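Local structure of putative glycosyltransferase (GalT1) (5HEA) at residues S8-V13 with I88-S93; N34-L39 with I80-G85; F165-T170 with G211-S216. The protein probably transfers a sugar from a nucleotide-activated donor, with this chain forming the C-terminal portion that contains a family 2, GT-A type glycosyltransferase domain. One frame throughout, in Å; residues are numbered along the deposited sequence.

Interaction 1: S8-V13 with I88-S93; sequences SIIVPV and ITFVDS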
loop_
_atom_site.group_PDB
_atom_site.type_symbol
_atom_site.label_atom_id
_atom_site.label_comp_id
_atom_site.label_asym_id
_atom_site.label_seq_id
_atom_site.Cartn_x
_atom_site.Cartn_y
_atom_site.Cartn_z
ATOM N N SER A 8 38.679 12.969 3.508
ATOM C CA SER A 8 37.328 12.775 4.041
ATOM C C SER A 8 37.038 11.296 4.310
ATOM O O SER A 8 37.077 10.473 3.393
ATOM C CB SER A 8 36.277 13.340 3.084
ATOM O OG SER A 8 36.403 14.743 2.934
ATOM N N ILE A 9 36.732 10.974 5.565
ATOM C CA ILE A 9 36.398 9.609 5.979
ATOM C C ILE A 9 34.901 9.486 6.182
ATOM O O ILE A 9 34.339 10.110 7.088
ATOM C CB ILE A 9 37.055 9.249 7.316
ATOM C CG1 ILE A 9 38.554 9.593 7.283
ATOM C CG2 ILE A 9 36.805 7.771 7.643
ATOM C CD1 ILE A 9 39.205 9.575 8.668
ATOM N N ILE A 10 34.264 8.684 5.336
ATOM C CA ILE A 10 32.817 8.526 5.343
ATOM C C ILE A 10 32.420 7.302 6.152
ATOM O O ILE A 10 32.829 6.178 5.853
ATOM C CB ILE A 10 32.267 8.452 3.899
ATOM C CG1 ILE A 10 32.500 9.797 3.196
ATOM C CG2 ILE A 10 30.777 8.064 3.898
ATOM C CD1 ILE A 10 32.365 9.745 1.685
ATOM N N VAL A 11 31.632 7.531 7.194
ATOM C CA VAL A 11 31.294 6.475 8.134
ATOM C C VAL A 11 29.777 6.400 8.305
ATOM O O VAL A 11 29.185 7.169 9.061
ATOM C CB VAL A 11 31.988 6.709 9.499
ATOM C CG1 VAL A 11 31.612 5.610 10.508
ATOM C CG2 VAL A 11 33.504 6.780 9.319
ATOM N N PRO A 12 29.134 5.481 7.577
ATOM C CA PRO A 12 27.696 5.280 7.746
ATOM C C PRO A 12 27.422 4.633 9.098
ATOM O O PRO A 12 28.159 3.744 9.531
ATOM C CB PRO A 12 27.341 4.304 6.613
ATOM C CG PRO A 12 28.476 4.427 5.640
ATOM C CD PRO A 12 29.678 4.670 6.479
ATOM N N VAL A 13 26.367 5.087 9.759
ATOM C CA VAL A 13 26.046 4.617 11.100
ATOM C C VAL A 13 24.592 4.202 11.144
ATOM O O VAL A 13 23.697 5.035 10.976
ATOM C CB VAL A 13 26.295 5.716 12.162
ATOM C CG1 VAL A 13 25.796 5.264 13.535
ATOM C CG2 VAL A 13 27.768 6.068 12.228
ATOM N N ILE A 88 38.898 10.713 -0.566
ATOM C CA ILE A 88 37.744 10.128 0.115
ATOM C C ILE A 88 38.043 8.683 0.487
ATOM O O ILE A 88 38.595 7.920 -0.307
ATOM C CB ILE A 88 36.471 10.184 -0.774
ATOM C CG1 ILE A 88 35.947 11.625 -0.861
ATOM C CG2 ILE A 88 35.396 9.182 -0.259
ATOM C CD1 ILE A 88 34.698 11.780 -1.701
ATOM N N THR A 89 37.685 8.299 1.704
ATOM C CA THR A 89 37.857 6.917 2.098
ATOM C C THR A 89 36.645 6.498 2.927
ATOM O O THR A 89 35.937 7.353 3.465
ATOM C CB THR A 89 39.178 6.747 2.869
ATOM O OG1 THR A 89 39.542 5.362 2.919
ATOM C CG2 THR A 89 39.052 7.326 4.280
ATOM N N PHE A 90 36.379 5.194 2.994
ATOM C CA PHE A 90 35.196 4.686 3.695
ATOM C C PHE A 90 35.641 3.817 4.864
ATOM O O PHE A 90 36.591 3.058 4.732
ATOM C CB PHE A 90 34.314 3.852 2.747
ATOM C CG PHE A 90 33.750 4.640 1.592
ATOM C CD1 PHE A 90 32.601 5.401 1.754
ATOM C CD2 PHE A 90 34.380 4.634 0.353
ATOM C CE1 PHE A 90 32.087 6.146 0.696
ATOM C CE2 PHE A 90 33.871 5.373 -0.711
ATOM C CZ PHE A 90 32.731 6.136 -0.534
ATOM N N VAL A 91 34.974 3.940 6.008
ATOM C CA VAL A 91 35.221 3.045 7.140
ATOM C C VAL A 91 33.856 2.588 7.660
ATOM O O VAL A 91 32.974 3.414 7.891
ATOM C CB VAL A 91 35.992 3.750 8.287
ATOM C CG1 VAL A 91 36.051 2.855 9.530
ATOM C CG2 VAL A 91 37.396 4.111 7.851
ATOM N N ASP A 92 33.660 1.284 7.810
ATOM C CA ASP A 92 32.415 0.777 8.383
ATOM C C ASP A 92 32.457 0.891 9.901
ATOM O O ASP A 92 33.484 0.649 10.514
ATOM C CB ASP A 92 32.154 -0.664 7.962
ATOM C CG ASP A 92 31.719 -0.767 6.511
ATOM O OD1 ASP A 92 31.284 0.270 5.934
ATOM O OD2 ASP A 92 31.811 -1.878 5.949
ATOM N N SER A 93 31.329 1.254 10.499
ATOM C CA SER A 93 31.329 1.602 11.918
ATOM C C SER A 93 31.398 0.370 12.835
ATOM O O SER A 93 31.559 0.512 14.047
ATOM C CB SER A 93 30.136 2.512 12.235
ATOM O OG SER A 93 28.960 2.047 11.607
HETATM O O HOH W 1 29.212 1.382 8.457
#

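Interaction 2: N34-L39 with I80-G85; sequences NFEIIL and ITYASG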
loop_
_atom_site.group_PDB
_atom_site.type_symbol
_atom_site.label_atom_id
_atom_site.label_comp_id
_atom_site.label_asym_id
_atom_site.label_seq_id
_atom_site.Cartn_x
_atom_site.Cartn_y
_atom_site.Cartn_z
ATOM N N ASN A 34 45.184 15.413 9.333
ATOM C CA ASN A 34 44.309 16.286 8.561
ATOM C C ASN A 34 43.146 15.552 7.885
ATOM O O ASN A 34 43.137 15.351 6.671
ATOM C CB ASN A 34 45.106 17.098 7.536
ATOM C CG ASN A 34 44.291 18.231 6.947
ATOM O OD1 ASN A 34 43.214 18.554 7.452
ATOM N ND2 ASN A 34 44.791 18.836 5.877
ATOM N N PHE A 35 42.171 15.149 8.687
ATOM C CA PHE A 35 41.002 14.477 8.149
ATOM C C PHE A 35 39.722 15.097 8.683
ATOM O O PHE A 35 39.738 15.841 9.663
ATOM C CB PHE A 35 41.024 12.977 8.472
ATOM C CG PHE A 35 41.126 12.671 9.946
ATOM C CD1 PHE A 35 40.018 12.771 10.774
ATOM C CD2 PHE A 35 42.331 12.289 10.499
ATOM C CE1 PHE A 35 40.115 12.500 12.125
ATOM C CE2 PHE A 35 42.440 12.009 11.845
ATOM C CZ PHE A 35 41.331 12.110 12.663
ATOM N N GLU A 36 38.619 14.789 8.012
ATOM C CA GLU A 36 37.300 14.967 8.580
ATOM C C GLU A 36 36.618 13.601 8.612
ATOM O O GLU A 36 36.774 12.782 7.694
ATOM C CB GLU A 36 36.479 15.971 7.772
ATOM C CG GLU A 36 36.253 15.588 6.318
ATOM C CD GLU A 36 35.368 16.583 5.575
ATOM O OE1 GLU A 36 34.784 17.484 6.216
ATOM O OE2 GLU A 36 35.258 16.468 4.341
ATOM N N ILE A 37 35.892 13.349 9.690
ATOM C CA ILE A 37 35.054 12.170 9.790
ATOM C C ILE A 37 33.623 12.607 9.582
ATOM O O ILE A 37 33.094 13.417 10.345
ATOM C CB ILE A 37 35.183 11.499 11.155
ATOM C CG1 ILE A 37 36.633 11.050 11.360
ATOM C CG2 ILE A 37 34.204 10.328 11.245
ATOM C CD1 ILE A 37 36.985 10.620 12.766
ATOM N N ILE A 38 33.010 12.090 8.524
ATOM C CA ILE A 38 31.614 12.350 8.245
ATOM C C ILE A 38 30.803 11.159 8.709
ATOM O O ILE A 38 30.817 10.093 8.091
ATOM C CB ILE A 38 31.390 12.628 6.765
ATOM C CG1 ILE A 38 32.373 13.708 6.310
ATOM C CG2 ILE A 38 29.947 13.069 6.515
ATOM C CD1 ILE A 38 32.343 13.952 4.845
ATOM N N LEU A 39 30.152 11.341 9.853
ATOM C CA LEU A 39 29.303 10.329 10.447
ATOM C C LEU A 39 27.898 10.499 9.903
ATOM O O LEU A 39 27.250 11.495 10.191
ATOM C CB LEU A 39 29.272 10.505 11.973
ATOM C CG LEU A 39 30.470 10.011 12.778
ATOM C CD1 LEU A 39 30.278 10.286 14.282
ATOM C CD2 LEU A 39 30.669 8.530 12.514
ATOM N N ILE A 80 29.546 11.365 0.453
ATOM C CA ILE A 80 30.272 11.841 -0.737
ATOM C C ILE A 80 29.921 13.298 -1.064
ATOM O O ILE A 80 30.783 14.100 -1.452
ATOM C CB ILE A 80 29.969 10.954 -1.957
ATOM C CG1 ILE A 80 30.455 9.522 -1.699
ATOM C CG2 ILE A 80 30.624 11.522 -3.233
ATOM C CD1 ILE A 80 30.020 8.517 -2.764
ATOM N N THR A 81 28.646 13.627 -0.888
ATOM C CA THR A 81 28.126 14.961 -1.171
ATOM C C THR A 81 28.648 15.987 -0.175
ATOM O O THR A 81 29.013 17.101 -0.557
ATOM C CB THR A 81 26.578 14.950 -1.132
ATOM O OG1 THR A 81 26.094 14.092 -2.169
ATOM C CG2 THR A 81 26.018 16.336 -1.339
ATOM N N TYR A 82 28.697 15.606 1.098
ATOM C CA TYR A 82 29.158 16.506 2.154
ATOM C C TYR A 82 30.700 16.636 2.206
ATOM O O TYR A 82 31.239 17.623 2.714
ATOM C CB TYR A 82 28.570 16.065 3.504
ATOM C CG TYR A 82 28.953 16.916 4.697
ATOM C CD1 TYR A 82 28.104 17.913 5.173
ATOM C CD2 TYR A 82 30.163 16.714 5.363
ATOM C CE1 TYR A 82 28.461 18.692 6.272
ATOM C CE2 TYR A 82 30.527 17.489 6.453
ATOM C CZ TYR A 82 29.675 18.471 6.906
ATOM O OH TYR A 82 30.048 19.226 7.995
ATOM N N ALA A 83 31.402 15.651 1.660
ATOM C CA ALA A 83 32.862 15.603 1.744
ATOM C C ALA A 83 33.546 16.781 1.056
ATOM O O ALA A 83 33.248 17.096 -0.087
ATOM C CB ALA A 83 33.371 14.295 1.153
ATOM N N SER A 84 34.485 17.423 1.740
ATOM C CA SER A 84 35.239 18.486 1.083
ATOM C C SER A 84 36.730 18.170 0.957
ATOM O O SER A 84 37.521 19.040 0.600
ATOM C CB SER A 84 35.014 19.831 1.781
ATOM O OG SER A 84 35.108 19.696 3.184
ATOM N N GLY A 85 37.109 16.924 1.230
ATOM C CA GLY A 85 38.500 16.527 1.139
ATOM C C GLY A 85 39.001 16.359 -0.286
ATOM O O GLY A 85 38.214 16.246 -1.227
HETATM O O HOH W 2 32.991 18.829 4.701
#

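Interaction 3: F165-T170 with G211-S216; sequences FTFSPT and GSYYYS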
loop_
_atom_site.group_PDB
_atom_site.type_symbol
_atom_site.label_atom_id
_atom_site.label_comp_id
_atom_site.label_asym_id
_atom_site.label_seq_id
_atom_site.Cartn_x
_atom_site.Cartn_y
_atom_site.Cartn_z
ATOM N N PHE A 165 36.648 -5.813 -4.993
ATOM C CA PHE A 165 35.460 -5.281 -5.668
ATOM C C PHE A 165 34.259 -5.037 -4.766
ATOM O O PHE A 165 33.500 -4.091 -4.977
ATOM C CB PHE A 165 35.052 -6.185 -6.837
ATOM C CG PHE A 165 36.075 -6.251 -7.933
ATOM C CD1 PHE A 165 36.238 -5.194 -8.809
ATOM C CD2 PHE A 165 36.882 -7.365 -8.080
ATOM C CE1 PHE A 165 37.184 -5.247 -9.815
ATOM C CE2 PHE A 165 37.823 -7.425 -9.085
ATOM C CZ PHE A 165 37.976 -6.364 -9.953
ATOM N N THR A 166 34.071 -5.886 -3.765
ATOM C CA THR A 166 32.829 -5.820 -3.006
ATOM C C THR A 166 32.987 -5.204 -1.613
ATOM O O THR A 166 32.035 -5.200 -0.829
ATOM C CB THR A 166 32.171 -7.206 -2.908
ATOM O OG1 THR A 166 32.957 -8.052 -2.066
ATOM C CG2 THR A 166 32.076 -7.839 -4.286
ATOM N N PHE A 167 34.179 -4.690 -1.306
ATOM C CA PHE A 167 34.420 -4.046 -0.010
ATOM C C PHE A 167 34.869 -2.598 -0.203
ATOM O O PHE A 167 35.923 -2.324 -0.783
ATOM C CB PHE A 167 35.457 -4.828 0.810
ATOM C CG PHE A 167 35.395 -4.547 2.289
ATOM C CD1 PHE A 167 34.182 -4.592 2.961
ATOM C CD2 PHE A 167 36.548 -4.243 3.005
ATOM C CE1 PHE A 167 34.115 -4.332 4.333
ATOM C CE2 PHE A 167 36.497 -3.975 4.365
ATOM C CZ PHE A 167 35.270 -4.021 5.036
ATOM N N SER A 168 34.064 -1.661 0.268
ATOM C CA SER A 168 34.404 -0.249 0.087
ATOM C C SER A 168 35.549 0.329 0.957
ATOM O O SER A 168 36.257 1.228 0.496
ATOM C CB SER A 168 33.153 0.634 0.172
ATOM O OG SER A 168 32.494 0.466 1.408
ATOM N N PRO A 169 35.716 -0.145 2.215
ATOM C CA PRO A 169 36.872 0.367 2.965
ATOM C C PRO A 169 38.205 -0.148 2.447
ATOM O O PRO A 169 38.246 -0.906 1.470
ATOM C CB PRO A 169 36.630 -0.157 4.393
ATOM C CG PRO A 169 35.109 -0.337 4.457
ATOM C CD PRO A 169 34.780 -0.880 3.089
ATOM N N THR A 170 39.276 0.267 3.124
ATOM C CA THR A 170 40.682 -0.094 2.821
ATOM C C THR A 170 41.256 0.659 1.629
ATOM O O THR A 170 42.358 0.368 1.182
ATOM C CB THR A 170 40.958 -1.645 2.673
ATOM O OG1 THR A 170 40.732 -2.079 1.328
ATOM C CG2 THR A 170 40.115 -2.482 3.657
ATOM N N GLY A 211 47.488 -5.774 6.555
ATOM C CA GLY A 211 46.150 -5.843 7.123
ATOM C C GLY A 211 45.985 -4.796 8.212
ATOM O O GLY A 211 45.927 -5.129 9.388
ATOM N N SER A 212 45.918 -3.526 7.820
ATOM C CA SER A 212 45.871 -2.424 8.778
ATOM C C SER A 212 44.439 -2.050 9.133
ATOM O O SER A 212 44.187 -1.281 10.068
ATOM C CB SER A 212 46.593 -1.213 8.207
ATOM O OG SER A 212 47.958 -1.524 7.994
ATOM N N TYR A 213 43.509 -2.596 8.364
ATOM C CA TYR A 213 42.081 -2.450 8.638
ATOM C C TYR A 213 41.604 -3.762 9.252
ATOM O O TYR A 213 41.991 -4.841 8.785
ATOM C CB TYR A 213 41.347 -2.180 7.324
ATOM C CG TYR A 213 39.857 -1.870 7.450
ATOM C CD1 TYR A 213 38.921 -2.895 7.571
ATOM C CD2 TYR A 213 39.394 -0.558 7.403
ATOM C CE1 TYR A 213 37.542 -2.623 7.662
ATOM C CE2 TYR A 213 38.025 -0.265 7.508
ATOM C CZ TYR A 213 37.107 -1.304 7.634
ATOM O OH TYR A 213 35.751 -1.032 7.721
ATOM N N TYR A 214 40.781 -3.676 10.298
ATOM C CA TYR A 214 40.236 -4.865 10.954
ATOM C C TYR A 214 38.731 -5.024 10.724
ATOM O O TYR A 214 37.927 -4.170 11.108
ATOM C CB TYR A 214 40.591 -4.881 12.447
ATOM C CG TYR A 214 42.084 -5.059 12.669
ATOM C CD1 TYR A 214 42.675 -6.315 12.554
ATOM C CD2 TYR A 214 42.902 -3.973 12.961
ATOM C CE1 TYR A 214 44.041 -6.484 12.733
ATOM C CE2 TYR A 214 44.267 -4.129 13.137
ATOM C CZ TYR A 214 44.827 -5.388 13.019
ATOM O OH TYR A 214 46.180 -5.565 13.200
ATOM N N TYR A 215 38.381 -6.127 10.072
ATOM C CA TYR A 215 37.012 -6.454 9.713
ATOM C C TYR A 215 36.411 -7.255 10.867
ATOM O O TYR A 215 36.873 -8.355 11.177
ATOM C CB TYR A 215 37.007 -7.288 8.420
ATOM C CG TYR A 215 35.639 -7.698 7.931
ATOM C CD1 TYR A 215 35.068 -8.900 8.325
ATOM C CD2 TYR A 215 34.916 -6.880 7.072
ATOM C CE1 TYR A 215 33.812 -9.277 7.880
ATOM C CE2 TYR A 215 33.658 -7.244 6.624
ATOM C CZ TYR A 215 33.115 -8.443 7.029
ATOM O OH TYR A 215 31.868 -8.808 6.581
ATOM N N SER A 216 35.397 -6.689 11.512
ATOM C CA SER A 216 34.710 -7.360 12.604
ATOM C C SER A 216 33.823 -8.476 12.072
ATOM O O SER A 216 32.930 -8.240 11.261
ATOM C CB SER A 216 33.860 -6.358 13.373
ATOM O OG SER A 216 32.935 -7.021 14.206
#

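Interaction 1: S8-V13 with I88-S93
I10 is held to segment 88-93 through both of its backbone polar groups: its N donates to T89 O at 2.8 Å, and its O receives V91 N at 3.1 Å. The first of these bonds is nearly straight, 174° at the hydrogen, whereas V91 N approaches from 29° off the carbonyl plane. T89 N closes onto S8 O at 2.8 Å. Beyond the regular pairing, where the strand 87-90 has given way to loop, the contact continues through a side chain. S93 OG, set between its own backbone N and carbonyl carbon (chi1 44°), donates to P12 O in the plane of that carbonyl at 2.8 Å. A water also donates to P12 O and accepts from S93 N, so two donors grip this carbonyl.

Bridges S8-I88, I9-T89 and I10-F90 define parallel pairing of strands 7-13 and 87-90, consistent with the nucleotide-binding half of a GT-A fold. D92 and S93 begin a D-S-D sequence that fits the DXD signature of this fold, which in relatives helps hold the metal and the nucleotide-sugar.

Side chains alternate between the two faces. On the face of S8, I88, I10 and F90, the I10 CD1 methyl meets I88 CG2 at 3.6 Å and F90 CE1 at 3.7 Å; I80 of helix 72-82 covers I10, and F183 meets the F90 ring edge-to-face. On the other face I9 lies alongside T89, and I9 CG2 also meets V91 CG2, just past the strand end, at 3.7 Å. Helix 20-28 closes over this side with L27 against V11 and C23 against V91, while V11 CG1 reaches S93 CB at 3.8 Å.

Interaction 2: N34-L39 with I80-G85
E36 and I38, two residues apart on strand 35-41, both direct their side chains at the chain leaving helix 72-82, one with a carboxylate and the other with a methyl. The E36 chain is extended beyond CG, and its OE2 receives S84 N at 2.9 Å, nearly along the C-O axis and almost straight (169° at the hydrogen). OE2 also bonds S8 OG. A water donates to E36 OE1 at 2.7 Å and to Y82 O at 2.9 Å and accepts from S84 OG, so the carboxylate is linked to the last helical turn as well as to the residues after it.

I38 crosses Y82 obliquely. Its CD1 lies in the plane of the tyrosine ring, at the edge, 3.6 Å from Y82 CD2, and also packs 3.8 Å from A83 CB. Y82 CG is anti to the backbone N (chi1 -179°), which starts the ring toward the strand; its OH bonds Q63 NE2.

This end of helix 72-82 covers one face of the parallel strands, as in the Rossmann-like half of GT-A folds. Strand 35-41 runs between strands 7-13 and 62-66: A83 rests on S8 of the former and Y82 on L65 of the latter, while helix 20-28 packs against I37 and L39.

Interaction 3: F165-T170 with G211-S216
The two backbones come nearest at T170 and Y213, whose CA atoms are 6.4 Å apart, just where segment 211-216 turns a corner at Y213, so side chains make the contact. F167 and Y213 reach toward each other tip to tip: the edge of F167 points at the face of Y213 in an offset T-shaped pair with planes at 81°, F167 CE2 standing 3.7 Å from Y213 CE1. Y215 turns its own edge to the face of F167, planes at 70°, with Y215 CD2 3.5 Å from F167 CZ. Over the opposite face of F167 lies P169 CD, 3.5 Å above the ring centre. The same proline sets its CB 3.4 Å from Y213 CE2, and T170 CG2 packs 3.9 Å from Y213 CG, the threonine and tyrosine side chains at about a right angle.

Contacts between the segments are thus aromatic and apolar, with no hydrogen bond between them. The buried Y213 hydroxyl finds its polar partners elsewhere, in D95 OD2 and D92 N, which implies that the aromatic cluster is tied directly to the loop bearing the DXD-like sequence.

In the fold
From the N terminus, strand 7-13 supplies the first half of interaction 1, and strand 35-41 beside it the first half of interaction 2. The chain returns through helix 72-82, whose end closes interaction 2 at 80-85; interaction 1 closes directly afterwards at 88-93, so the inner loop lies wholly within the outer. The two touch where I10 CD1 packs on I80 N. Interaction 3 follows in series, joining 165-170 to 211-216 and packing the segment at the end of helix 161-166 against strand 204-217 of the same mixed sheet. It touches interaction 1 where F90 O lies by P169 CB, whereas interactions 2 and 3 stay about 9 Å apart at their nearest atoms.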